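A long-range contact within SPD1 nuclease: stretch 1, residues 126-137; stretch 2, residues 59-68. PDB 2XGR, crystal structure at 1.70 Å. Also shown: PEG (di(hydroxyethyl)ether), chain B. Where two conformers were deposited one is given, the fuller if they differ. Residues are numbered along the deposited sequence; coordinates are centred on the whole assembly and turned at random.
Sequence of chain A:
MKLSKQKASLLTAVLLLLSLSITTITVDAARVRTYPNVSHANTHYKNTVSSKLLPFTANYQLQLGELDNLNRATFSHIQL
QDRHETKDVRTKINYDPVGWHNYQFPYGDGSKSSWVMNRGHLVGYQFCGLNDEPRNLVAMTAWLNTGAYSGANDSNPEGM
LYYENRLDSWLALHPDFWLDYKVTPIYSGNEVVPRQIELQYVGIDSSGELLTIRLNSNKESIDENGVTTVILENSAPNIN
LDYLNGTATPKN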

ATOM      1  N   GLN A 126       5.768   2.898  -8.247  0.50  6.45           N
ATOM      2  CA  GLN A 126       6.576   4.123  -8.228  0.50  6.32           C
ATOM      3  C   GLN A 126       7.170   4.363  -6.851  0.50  7.50           C
ATOM      4  O   GLN A 126       8.079   5.172  -6.683  0.50  7.04           O
ATOM      5  CB  GLN A 126       5.759   5.340  -8.665  0.50  6.46           C
ATOM      6  CG  GLN A 126       5.326   5.288 -10.124  0.50  6.36           C
ATOM      7  CD  GLN A 126       5.004   6.655 -10.681  0.50  3.36           C
ATOM      8  OE1 GLN A 126       5.203   6.918 -11.898  0.50 13.60           O
ATOM      9  NE2 GLN A 126       4.461   7.495  -9.868  0.50  3.95           N
ATOM     10  N   PHE A 127       6.748   3.586  -5.851  1.00  6.03           N
ATOM     11  CA  PHE A 127       7.420   3.691  -4.565  1.00  5.36           C
ATOM     12  C   PHE A 127       8.609   2.779  -4.551  1.00  7.60           C
ATOM     13  O   PHE A 127       9.677   3.166  -4.113  1.00  7.81           O
ATOM     14  CB  PHE A 127       6.498   3.318  -3.379  1.00  6.26           C
ATOM     15  CG  PHE A 127       5.365   4.297  -3.157  1.00  7.89           C
ATOM     16  CD1 PHE A 127       5.499   5.672  -3.510  1.00  8.49           C
ATOM     17  CD2 PHE A 127       4.206   3.893  -2.541  1.00  8.78           C
ATOM     18  CE1 PHE A 127       4.454   6.619  -3.259  1.00 10.45           C
ATOM     19  CE2 PHE A 127       3.138   4.812  -2.315  1.00  7.16           C
ATOM     20  CZ  PHE A 127       3.271   6.172  -2.642  1.00  9.38           C
ATOM     21  N   CYS A 128       8.400   1.540  -4.982  1.00  7.21           N
ATOM     22  CA  CYS A 128       9.472   0.525  -4.789  1.00  9.38           C
ATOM     23  C   CYS A 128      10.291   0.159  -6.036  1.00  9.23           C
ATOM     24  O   CYS A 128      11.307  -0.572  -5.936  1.00 12.06           O
ATOM     25  CB  CYS A 128       8.900  -0.778  -4.173  1.00  6.55           C
ATOM     26  SG  CYS A 128       7.763  -1.725  -5.276  1.00  9.39           S
ATOM     27  N   GLY A 129       9.788   0.484  -7.214  1.00  7.01           N
ATOM     28  CA  GLY A 129      10.535   0.151  -8.420  1.00  9.83           C
ATOM     29  C   GLY A 129      10.715  -1.317  -8.773  1.00 12.10           C
ATOM     30  O   GLY A 129      11.519  -1.657  -9.665  1.00 14.80           O
ATOM     31  N   LEU A 130       9.931  -2.193  -8.170  1.00 11.57           N
ATOM     32  CA  LEU A 130      10.040  -3.662  -8.394  1.00 13.04           C
ATOM     33  C   LEU A 130       9.144  -4.163  -9.508  1.00 14.23           C
ATOM     34  O   LEU A 130       7.996  -3.769  -9.620  1.00 17.25           O
ATOM     35  CB  LEU A 130       9.602  -4.459  -7.150  1.00 10.00           C
ATOM     36  CG  LEU A 130      10.386  -4.150  -5.882  1.00 14.48           C
ATOM     37  CD1 LEU A 130       9.702  -5.019  -4.819  1.00 17.80           C
ATOM     38  CD2 LEU A 130      11.899  -4.529  -6.064  1.00 21.82           C
ATOM     39  N   ASN A 131       9.727  -4.991 -10.371  1.00 18.40           N
ATOM     40  CA  ASN A 131       9.013  -5.588 -11.510  1.00 22.43           C
ATOM     41  C   ASN A 131       9.054  -7.100 -11.300  1.00 23.24           C
ATOM     42  O   ASN A 131      10.142  -7.669 -11.137  1.00 25.19           O
ATOM     43  CB  ASN A 131       9.803  -5.284 -12.797  1.00 20.60           C
ATOM     44  CG  ASN A 131       9.701  -3.812 -13.210  1.00 21.06           C
ATOM     45  OD1 ASN A 131       8.625  -3.356 -13.591  1.00 21.61           O
ATOM     46  ND2 ASN A 131      10.807  -3.065 -13.103  1.00 21.76           N
ATOM     47  N   ASP A 132       7.884  -7.723 -11.352  1.00 24.73           N
ATOM     48  CA  ASP A 132       7.776  -9.190 -11.299  1.00 27.46           C
ATOM     49  C   ASP A 132       8.354  -9.867 -10.075  1.00 26.09           C
ATOM     50  O   ASP A 132       8.753 -11.023 -10.171  1.00 29.45           O
ATOM     51  CB  ASP A 132       8.371  -9.856 -12.551  1.00 30.32           C
ATOM     52  CG  ASP A 132       7.303 -10.518 -13.405  1.00 42.82           C
ATOM     53  OD1 ASP A 132       6.948  -9.916 -14.460  1.00 49.65           O
ATOM     54  OD2 ASP A 132       6.800 -11.618 -13.008  1.00 48.23           O
ATOM     55  N   GLU A 133       8.416  -9.190  -8.935  1.00 23.57           N
ATOM     56  CA  GLU A 133       8.977  -9.795  -7.725  1.00 18.85           C
ATOM     57  C   GLU A 133       7.830 -10.477  -6.975  1.00 17.37           C
ATOM     58  O   GLU A 133       6.878  -9.828  -6.555  1.00 14.96           O
ATOM     59  CB  GLU A 133       9.655  -8.684  -6.877  1.00 19.48           C
ATOM     60  CG  GLU A 133       9.904  -9.042  -5.375  1.00 19.44           C
ATOM     61  CD  GLU A 133      10.607 -10.363  -5.260  1.00 22.10           C
ATOM     62  OE1 GLU A 133      11.537 -10.550  -6.068  1.00 23.71           O
ATOM     63  OE2 GLU A 133      10.121 -11.336  -4.629  1.00 17.85           O
ATOM     64  N   PRO A 134       7.860 -11.833  -6.837  1.00 14.17           N
ATOM     65  CA  PRO A 134       6.652 -12.453  -6.321  1.00 14.08           C
ATOM     66  C   PRO A 134       6.330 -12.042  -4.886  1.00 10.45           C
ATOM     67  O   PRO A 134       5.160 -12.170  -4.485  1.00 11.97           O
ATOM     68  CB  PRO A 134       6.966 -13.971  -6.393  1.00 15.23           C
ATOM     69  CG  PRO A 134       8.408 -14.028  -6.556  1.00 19.50           C
ATOM     70  CD  PRO A 134       8.800 -12.836  -7.355  1.00 17.05           C
ATOM     71  N   ARG A 135       7.351 -11.704  -4.109  1.00 12.41           N
ATOM     72  CA  ARG A 135       7.097 -11.274  -2.690  1.00 11.15           C
ATOM     73  C   ARG A 135       6.403  -9.919  -2.579  1.00 12.59           C
ATOM     74  O   ARG A 135       5.946  -9.540  -1.496  1.00 10.92           O
ATOM     75  CB  ARG A 135       8.382 -11.143  -1.931  1.00 13.15           C
ATOM     76  CG  ARG A 135       8.978 -12.551  -1.730  1.00 15.79           C
ATOM     77  CD  ARG A 135      10.415 -12.346  -1.257  1.00 16.41           C
ATOM     78  NE  ARG A 135      11.109 -13.611  -1.360  1.00 24.39           N
ATOM     79  CZ  ARG A 135      11.616 -14.162  -2.468  1.00 29.25           C
ATOM     80  NH1 ARG A 135      11.406 -13.672  -3.733  1.00 23.94           N
ATOM     81  NH2 ARG A 135      12.369 -15.245  -2.277  1.00 21.32           N
ATOM     82  N   ASN A 136       6.288  -9.223  -3.715  1.00 11.17           N
ATOM     83  CA  ASN A 136       5.496  -7.974  -3.784  1.00 11.12           C
ATOM     84  C   ASN A 136       4.281  -8.086  -4.715  1.00 10.82           C
ATOM     85  O   ASN A 136       3.691  -7.084  -5.152  1.00  9.35           O
ATOM     86  CB  ASN A 136       6.425  -6.837  -4.251  1.00  9.78           C
ATOM     87  CG  ASN A 136       5.806  -5.469  -4.028  1.00  9.50           C
ATOM     88  OD1 ASN A 136       5.351  -5.197  -2.909  1.00  6.61           O
ATOM     89  ND2 ASN A 136       5.661  -4.623  -5.131  1.00 10.55           N
ATOM     90  N   LEU A 137       3.797  -9.321  -4.986  1.00  9.88           N
ATOM     91  CA  LEU A 137       2.665  -9.496  -5.882  1.00  9.62           C
ATOM     92  C   LEU A 137       1.631 -10.438  -5.249  1.00  8.82           C
ATOM     93  O   LEU A 137       2.036 -11.449  -4.668  1.00 12.01           O
ATOM     94  CB  LEU A 137       3.113 -10.136  -7.222  1.00 10.94           C
ATOM     95  CG  LEU A 137       3.980  -9.234  -8.126  1.00 13.60           C
ATOM     96  CD1 LEU A 137       4.617 -10.026  -9.275  1.00 14.72           C
ATOM     97  CD2 LEU A 137       3.123  -8.067  -8.661  1.00 11.34           C
TER
HETATM   98  C1  PEG B1251      14.796  -0.948  -4.288  1.00 40.75           C
HETATM   99  O1  PEG B1251      13.393  -1.132  -3.897  1.00 29.77           O
HETATM  100  C2  PEG B1251      15.184  -1.968  -5.385  1.00 48.89           C
HETATM  101  O2  PEG B1251      15.960  -1.432  -6.478  1.00 48.99           O
HETATM  102  C3  PEG B1251      15.421  -1.839  -7.739  1.00 55.64           C
HETATM  103  C4  PEG B1251      15.142  -0.638  -8.652  1.00 60.59           C
HETATM  104  O4  PEG B1251      15.961   0.512  -8.321  1.00 61.01           O
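Stretch 2 59-68: NYQLQLGELD

Stretch 2 runs as an extended strand from Gln61 to Leu64 and then continues as loop through Gly65 to Asp68. It follows stretch 1 in the same overall order: Leu62 lies level with Cys128, where a helix is ending, their CA atoms 7.2 Å apart, and Leu67 lies level with Arg135, in a short 3-10 segment, with CA atoms 6.0 Å apart. No direct hydrogen bond joins the two stretches, so the contact rests mainly on side-chain packing.

Three residues, Arg135, Leu64 and Leu67, cover the most surface. In the strand, alternation turns Leu62 and Leu64 toward stretch 1 while Gln61 and Gln63 stay out of reach, a pattern that suits apolar residues on one side and polar ones on the other. Leu64 CD1 meets Glu133 CG at 3.5 Å and Leu130 CD1 at 4.0 Å, and Leu64 CB lies 3.9 Å from Arg135 CB. Leu130 CD1 also touches Leu62 CD2 at 3.7 Å, so one leucine packs against two.

Arg135 meets stretch 2 through its aliphatic stem and a face of its guanidinium, while its charge is paired within stretch 1. Arg135 CG lies 3.7 Å from Leu67 CG and 3.4 Å from Gly65 O, and Leu67 covers one face of the guanidinium. Arg135 NH1 forms a salt bridge with Glu133 OE2 at 2.8 Å, and the same OE2 accepts a hydrogen bond from Arg135 N, also at 2.8 Å. The CA-to-CB bond of Leu67 points sideways to stretch 1, but the end of the side chain comes nearer, bringing Leu67 CD1 to 4.1 Å from Pro134 CG. The oxygen of one water lies 2.7 Å from Gly65 O and 2.8 Å from Arg135 O, near enough to hydrogen-bond with either and so to link the two backbones.

At the other end, Tyr60 OH approaches Cys128 CA at 3.7 Å and hydrogen-bonds PEG O1 at 2.6 Å; that O1 donates to Cys128 O at 3.0 Å.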

ATOM      1  N   ASN A  59      17.706   6.179   5.783  1.00 11.98           N
ATOM      2  CA  ASN A  59      18.059   5.630   4.465  1.00 11.81           C
ATOM      3  C   ASN A  59      16.803   4.959   3.927  1.00 11.06           C
ATOM      4  O   ASN A  59      16.024   4.418   4.717  1.00 11.13           O
ATOM      5  CB  ASN A  59      19.173   4.559   4.579  1.00 13.87           C
ATOM      6  CG  ASN A  59      20.505   5.161   5.030  1.00 19.05           C
ATOM      7  OD1 ASN A  59      21.075   4.720   5.999  1.00 28.29           O
ATOM      8  ND2 ASN A  59      20.977   6.117   4.324  1.00 21.20           N
ATOM      9  N   TYR A  60      16.652   4.973   2.608  1.00 10.95           N
ATOM     10  CA  TYR A  60      15.588   4.191   1.945  1.00  9.20           C
ATOM     11  C   TYR A  60      15.750   2.724   2.358  1.00 10.25           C
ATOM     12  O   TYR A  60      16.881   2.189   2.303  1.00  8.96           O
ATOM     13  CB  TYR A  60      15.804   4.317   0.436  1.00 10.04           C
ATOM     14  CG  TYR A  60      14.931   3.411  -0.408  1.00  7.93           C
ATOM     15  CD1 TYR A  60      13.672   3.860  -0.829  1.00  7.47           C
ATOM     16  CD2 TYR A  60      15.290   2.077  -0.638  1.00  8.84           C
ATOM     17  CE1 TYR A  60      12.894   3.108  -1.640  1.00  9.15           C
ATOM     18  CE2 TYR A  60      14.452   1.258  -1.442  1.00 10.30           C
ATOM     19  CZ  TYR A  60      13.277   1.779  -1.909  1.00  9.64           C
ATOM     20  OH  TYR A  60      12.481   0.982  -2.718  1.00 10.67           O
ATOM     21  N   GLN A  61      14.616   2.051   2.617  1.00  7.07           N
ATOM     22  CA  GLN A  61      14.622   0.614   2.899  1.00  9.62           C
ATOM     23  C   GLN A  61      13.392  -0.016   2.270  1.00  8.45           C
ATOM     24  O   GLN A  61      12.279   0.580   2.355  1.00  9.62           O
ATOM     25  CB  GLN A  61      14.426   0.350   4.406  1.00 11.77           C
ATOM     26  CG  GLN A  61      15.411   0.972   5.338  1.00 16.44           C
ATOM     27  CD  GLN A  61      14.879   1.012   6.764  1.00 14.50           C
ATOM     28  OE1 GLN A  61      14.663  -0.030   7.384  1.00 14.72           O
ATOM     29  NE2 GLN A  61      14.768   2.194   7.308  1.00 13.31           N
ATOM     30  N   LEU A  62      13.541  -1.230   1.751  1.00  9.71           N
ATOM     31  CA  LEU A  62      12.397  -2.009   1.312  1.00  9.27           C
ATOM     32  C   LEU A  62      12.600  -3.390   1.888  1.00 10.63           C
ATOM     33  O   LEU A  62      13.623  -3.995   1.702  1.00 10.42           O
ATOM     34  CB  LEU A  62      12.366  -2.047  -0.206  1.00 10.83           C
ATOM     35  CG  LEU A  62      11.335  -2.975  -0.857  1.00  9.00           C
ATOM     36  CD1 LEU A  62       9.927  -2.415  -0.576  1.00 12.45           C
ATOM     37  CD2 LEU A  62      11.611  -3.060  -2.365  1.00 11.98           C
ATOM     38  N   GLN A  63      11.629  -3.832   2.674  1.00  8.84           N
ATOM     39  CA  GLN A  63      11.693  -5.167   3.270  1.00  9.62           C
ATOM     40  C   GLN A  63      10.534  -6.007   2.731  1.00 11.95           C
ATOM     41  O   GLN A  63       9.392  -5.584   2.835  1.00 12.85           O
ATOM     42  CB  GLN A  63      11.690  -4.974   4.797  1.00 14.21           C
ATOM     43  CG  GLN A  63      12.131  -6.265   5.524  1.00 17.16           C
ATOM     44  CD  GLN A  63      12.854  -6.021   6.869  1.00 23.46           C
ATOM     45  OE1 GLN A  63      12.898  -6.947   7.686  1.00 25.34           O
ATOM     46  NE2 GLN A  63      13.381  -4.802   7.123  1.00 18.89           N
ATOM     47  N   LEU A  64      10.801  -7.211   2.215  1.00  8.93           N
ATOM     48  CA  LEU A  64       9.756  -8.028   1.646  1.00 10.83           C
ATOM     49  C   LEU A  64       9.589  -9.262   2.516  1.00 11.45           C
ATOM     50  O   LEU A  64      10.561  -9.959   2.750  1.00 11.66           O
ATOM     51  CB  LEU A  64      10.154  -8.466   0.249  1.00 10.87           C
ATOM     52  CG  LEU A  64      10.334  -7.325  -0.787  1.00 10.43           C
ATOM     53  CD1 LEU A  64      10.808  -7.869  -2.173  1.00 16.51           C
ATOM     54  CD2 LEU A  64       9.036  -6.539  -0.873  1.00 16.36           C
ATOM     55  N   GLY A  65       8.377  -9.616   2.879  1.00  8.15           N
ATOM     56  CA  GLY A  65       8.238 -10.826   3.661  1.00  8.77           C
ATOM     57  C   GLY A  65       8.533 -12.077   2.825  1.00  9.11           C
ATOM     58  O   GLY A  65       8.551 -12.042   1.615  1.00  9.47           O
ATOM     59  N   GLU A  66       8.862 -13.171   3.501  1.00  8.95           N
ATOM     60  CA  GLU A  66       9.056 -14.464   2.766  1.00  9.65           C
ATOM     61  C   GLU A  66       7.818 -14.908   1.949  1.00  9.48           C
ATOM     62  O   GLU A  66       6.653 -14.528   2.235  1.00 10.32           O
ATOM     63  CB  GLU A  66       9.378 -15.576   3.827  1.00 12.39           C
ATOM     64  CG  GLU A  66       8.064 -15.925   4.558  1.00 17.38           C
ATOM     65  CD  GLU A  66       8.242 -16.743   5.789  1.00 34.07           C
ATOM     66  OE1 GLU A  66       9.050 -17.691   5.753  1.00 39.46           O
ATOM     67  OE2 GLU A  66       7.588 -16.411   6.804  1.00 36.38           O
ATOM     68  N   LEU A  67       8.050 -15.672   0.882  1.00  9.15           N
ATOM     69  CA  LEU A  67       6.963 -16.459   0.324  1.00  8.73           C
ATOM     70  C   LEU A  67       6.701 -17.605   1.266  1.00 12.63           C
ATOM     71  O   LEU A  67       7.643 -18.233   1.762  1.00 13.14           O
ATOM     72  CB  LEU A  67       7.345 -17.022  -1.041  1.00  9.38           C
ATOM     73  CG  LEU A  67       7.632 -15.960  -2.110  1.00 11.80           C
ATOM     74  CD1 LEU A  67       8.005 -16.695  -3.419  1.00 17.05           C
ATOM     75  CD2 LEU A  67       6.334 -15.106  -2.338  1.00 12.46           C
ATOM     76  N   ASP A  68       5.418 -17.823   1.590  1.00 10.59           N
ATOM     77  CA  ASP A  68       5.128 -18.801   2.657  1.00 12.11           C
ATOM     78  C   ASP A  68       5.111 -20.226   2.058  1.00 12.25           C
ATOM     79  O   ASP A  68       5.511 -20.442   0.934  1.00 11.83           O
ATOM     80  CB  ASP A  68       3.843 -18.413   3.404  1.00 11.60           C
ATOM     81  CG  ASP A  68       2.583 -18.585   2.557  1.00 13.94           C
ATOM     82  OD1 ASP A  68       2.608 -19.172   1.432  1.00 10.64           O
ATOM     83  OD2 ASP A  68       1.527 -18.098   3.039  1.00 14.25           O
TER
HETATM   84  O   HOH W   1       6.078 -11.256   0.761  1.00  8.30           O